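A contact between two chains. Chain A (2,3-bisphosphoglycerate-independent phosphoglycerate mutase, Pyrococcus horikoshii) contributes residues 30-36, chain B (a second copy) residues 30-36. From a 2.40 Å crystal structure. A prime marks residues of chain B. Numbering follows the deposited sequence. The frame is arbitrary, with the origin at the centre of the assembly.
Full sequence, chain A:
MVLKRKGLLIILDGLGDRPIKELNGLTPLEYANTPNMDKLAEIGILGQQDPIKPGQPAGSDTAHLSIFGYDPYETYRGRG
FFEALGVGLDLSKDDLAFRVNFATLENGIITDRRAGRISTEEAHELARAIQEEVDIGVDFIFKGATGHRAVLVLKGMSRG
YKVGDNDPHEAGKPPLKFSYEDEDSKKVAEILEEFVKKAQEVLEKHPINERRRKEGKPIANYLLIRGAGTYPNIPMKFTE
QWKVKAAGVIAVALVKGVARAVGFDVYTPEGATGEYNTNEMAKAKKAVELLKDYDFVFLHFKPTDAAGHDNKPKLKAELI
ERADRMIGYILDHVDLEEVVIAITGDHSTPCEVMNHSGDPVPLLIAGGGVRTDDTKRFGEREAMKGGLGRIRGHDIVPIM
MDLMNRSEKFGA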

# COMPACT_ATOMS: atom_id res chain seq x y z
N GLU A 30 -4.10 -9.67 -7.72
CA GLU A 30 -2.85 -9.63 -6.94
C GLU A 30 -2.32 -8.20 -6.85
O GLU A 30 -1.81 -7.79 -5.81
CB GLU A 30 -1.79 -10.55 -7.57
CG GLU A 30 -2.24 -12.00 -7.71
CD GLU A 30 -1.32 -12.84 -8.61
OE1 GLU A 30 -0.89 -12.35 -9.68
OE2 GLU A 30 -1.06 -14.01 -8.25
N TYR A 31 -2.47 -7.44 -7.93
CA TYR A 31 -1.99 -6.06 -8.01
C TYR A 31 -2.84 -5.11 -7.17
O TYR A 31 -2.33 -4.17 -6.56
CB TYR A 31 -2.00 -5.61 -9.48
CG TYR A 31 -1.54 -4.18 -9.72
CD1 TYR A 31 -2.46 -3.12 -9.71
CD2 TYR A 31 -0.20 -3.89 -9.97
CE1 TYR A 31 -2.04 -1.81 -9.94
CE2 TYR A 31 0.23 -2.58 -10.20
CZ TYR A 31 -0.70 -1.54 -10.18
OH TYR A 31 -0.28 -0.24 -10.43
N ALA A 32 -4.15 -5.36 -7.14
CA ALA A 32 -5.08 -4.53 -6.39
C ALA A 32 -4.81 -4.54 -4.88
O ALA A 32 -4.43 -5.57 -4.32
CB ALA A 32 -6.52 -4.99 -6.66
N ASN A 33 -5.01 -3.39 -4.24
CA ASN A 33 -4.79 -3.28 -2.80
C ASN A 33 -6.03 -3.85 -2.08
O ASN A 33 -7.07 -3.19 -1.99
CB ASN A 33 -4.58 -1.80 -2.43
CG ASN A 33 -4.29 -1.60 -0.95
OD1 ASN A 33 -3.55 -2.38 -0.33
ND2 ASN A 33 -4.87 -0.54 -0.37
N THR A 34 -5.90 -5.07 -1.57
CA THR A 34 -7.02 -5.75 -0.92
C THR A 34 -6.71 -6.23 0.51
O THR A 34 -6.66 -7.43 0.78
CB THR A 34 -7.45 -6.96 -1.76
OG1 THR A 34 -6.35 -7.89 -1.86
CG2 THR A 34 -7.82 -6.52 -3.18
N PRO A 35 -6.53 -5.28 1.46
CA PRO A 35 -6.23 -5.64 2.86
C PRO A 35 -7.28 -6.55 3.52
O PRO A 35 -6.94 -7.41 4.34
CB PRO A 35 -6.12 -4.27 3.55
CG PRO A 35 -6.94 -3.34 2.64
CD PRO A 35 -6.54 -3.81 1.28
N ASN A 36 -8.55 -6.37 3.17
CA ASN A 36 -9.59 -7.20 3.78
C ASN A 36 -9.56 -8.66 3.30
O ASN A 36 -9.67 -9.60 4.10
CB ASN A 36 -10.96 -6.54 3.56
CG ASN A 36 -11.04 -5.14 4.19
OD1 ASN A 36 -10.93 -4.98 5.41
ND2 ASN A 36 -11.22 -4.11 3.36
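Chain B (30-36) EYANTPN

The two copies meet through the same short helix-loop-helix segment, laid antiparallel on itself in a small, near-symmetric contact that rests on van der Waals packing, without a hydrogen bond between the two stretches. In chain B, as in chain A, Glu30′ and Tyr31′ belong to the end of a helix, Ala32′ is the first residue to leave helical phi/psi, and a new helix takes up Pro35′ and Asn36′. The linker is extended at Ala32′ (-56/140) and Asn33′ (-80/108), and Thr34′ (-131/66) occupies the N-cap position without a capping bond from its side chain. Because the backbone angles of chain A are similar, the two segments present nearly the same surface to each other.

The direction from CA of residue 31 to CA of residue 35 in chain B runs 175° from its counterpart in chain A, so the segments are almost exactly antiparallel. The register is centred on Asn33, whose CA lies 5.9 Å from CA of Asn33′. On either side of this pair, CA of Tyr31 is 7.2 Å from CA of Pro35′, and CA of Pro35 is likewise 7.2 Å from CA of Tyr31′.

At the centre, the CA-to-CB bonds of both asparagines point toward the other stretch, and CG of Asn33 comes to 3.8 Å from CB of Asn33′. Both side chains have chi1 near 180° (t). Each reaches past its counterpart to the tyrosine carbonyl of the other chain: OD1 of Asn33′ lies 4.0 Å from O of Tyr31, and OD1 of Asn33 lies 4.0 Å from O of Tyr31′. These pairs, oxygen against oxygen as modelled, are contacts of proximity rather than hydrogen bonds.

The flanks are apolar. Pro35′ directs its CB toward chain A, where it sits 3.9 Å from CE2 of Tyr31; in the reciprocal contact, CB of Pro35 is 3.9 Å from CE1 of Tyr31′. Each proline approaches the ring obliquely. The tyrosine CA-to-CB bonds point sideways, but with chi1 in the t well the ends of the side chains come nearer the partner, while their hydroxyls are hydrogen-bonded elsewhere in the structure.

Between these contacting positions, Ala32′ points its CB away from chain A and Thr34′ is out of reach, so every second residue from 31 to 35 makes the contact. Together the two stretches bury 273 Å², summed over both sides.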

# COMPACT_ATOMS: atom_id res chain seq x y z
N GLU B 30 4.24 -2.81 5.03
CA GLU B 30 3.62 -4.00 4.48
C GLU B 30 2.20 -3.69 4.01
O GLU B 30 1.81 -4.01 2.88
CB GLU B 30 3.62 -5.14 5.52
CG GLU B 30 5.03 -5.62 5.87
CD GLU B 30 5.07 -6.47 7.15
OE1 GLU B 30 4.23 -6.23 8.06
OE2 GLU B 30 5.97 -7.35 7.26
N TYR B 31 1.45 -3.02 4.89
CA TYR B 31 0.06 -2.61 4.65
C TYR B 31 -0.06 -1.67 3.44
O TYR B 31 -0.93 -1.85 2.60
CB TYR B 31 -0.47 -1.89 5.91
CG TYR B 31 -1.91 -1.40 5.83
CD1 TYR B 31 -2.98 -2.28 6.03
CD2 TYR B 31 -2.20 -0.06 5.57
CE1 TYR B 31 -4.30 -1.83 5.97
CE2 TYR B 31 -3.52 0.40 5.51
CZ TYR B 31 -4.56 -0.49 5.71
OH TYR B 31 -5.88 -0.05 5.66
N ALA B 32 0.81 -0.67 3.37
CA ALA B 32 0.81 0.31 2.28
C ALA B 32 0.91 -0.35 0.91
O ALA B 32 1.64 -1.30 0.73
CB ALA B 32 1.97 1.30 2.46
N ASN B 33 0.16 0.17 -0.06
CA ASN B 33 0.19 -0.36 -1.41
C ASN B 33 1.45 0.20 -2.09
O ASN B 33 1.51 1.39 -2.42
CB ASN B 33 -1.08 0.07 -2.17
CG ASN B 33 -1.11 -0.44 -3.61
OD1 ASN B 33 -0.83 -1.60 -3.87
ND2 ASN B 33 -1.46 0.45 -4.54
N THR B 34 2.45 -0.66 -2.29
CA THR B 34 3.72 -0.26 -2.89
C THR B 34 4.14 -1.20 -4.02
O THR B 34 5.17 -1.88 -3.93
CB THR B 34 4.84 -0.28 -1.82
OG1 THR B 34 4.99 -1.62 -1.32
CG2 THR B 34 4.48 0.64 -0.64
N PRO B 35 3.38 -1.21 -5.13
CA PRO B 35 3.70 -2.09 -6.26
C PRO B 35 5.10 -1.95 -6.87
O PRO B 35 5.64 -2.92 -7.39
CB PRO B 35 2.59 -1.76 -7.27
CG PRO B 35 2.33 -0.30 -7.02
CD PRO B 35 2.31 -0.24 -5.50
N ASN B 36 5.70 -0.75 -6.80
CA ASN B 36 7.04 -0.52 -7.36
C ASN B 36 8.17 -1.12 -6.52
O ASN B 36 9.08 -1.76 -7.05
CB ASN B 36 7.26 0.98 -7.60
CG ASN B 36 6.45 1.51 -8.80
OD1 ASN B 36 6.71 1.14 -9.94
ND2 ASN B 36 5.46 2.35 -8.53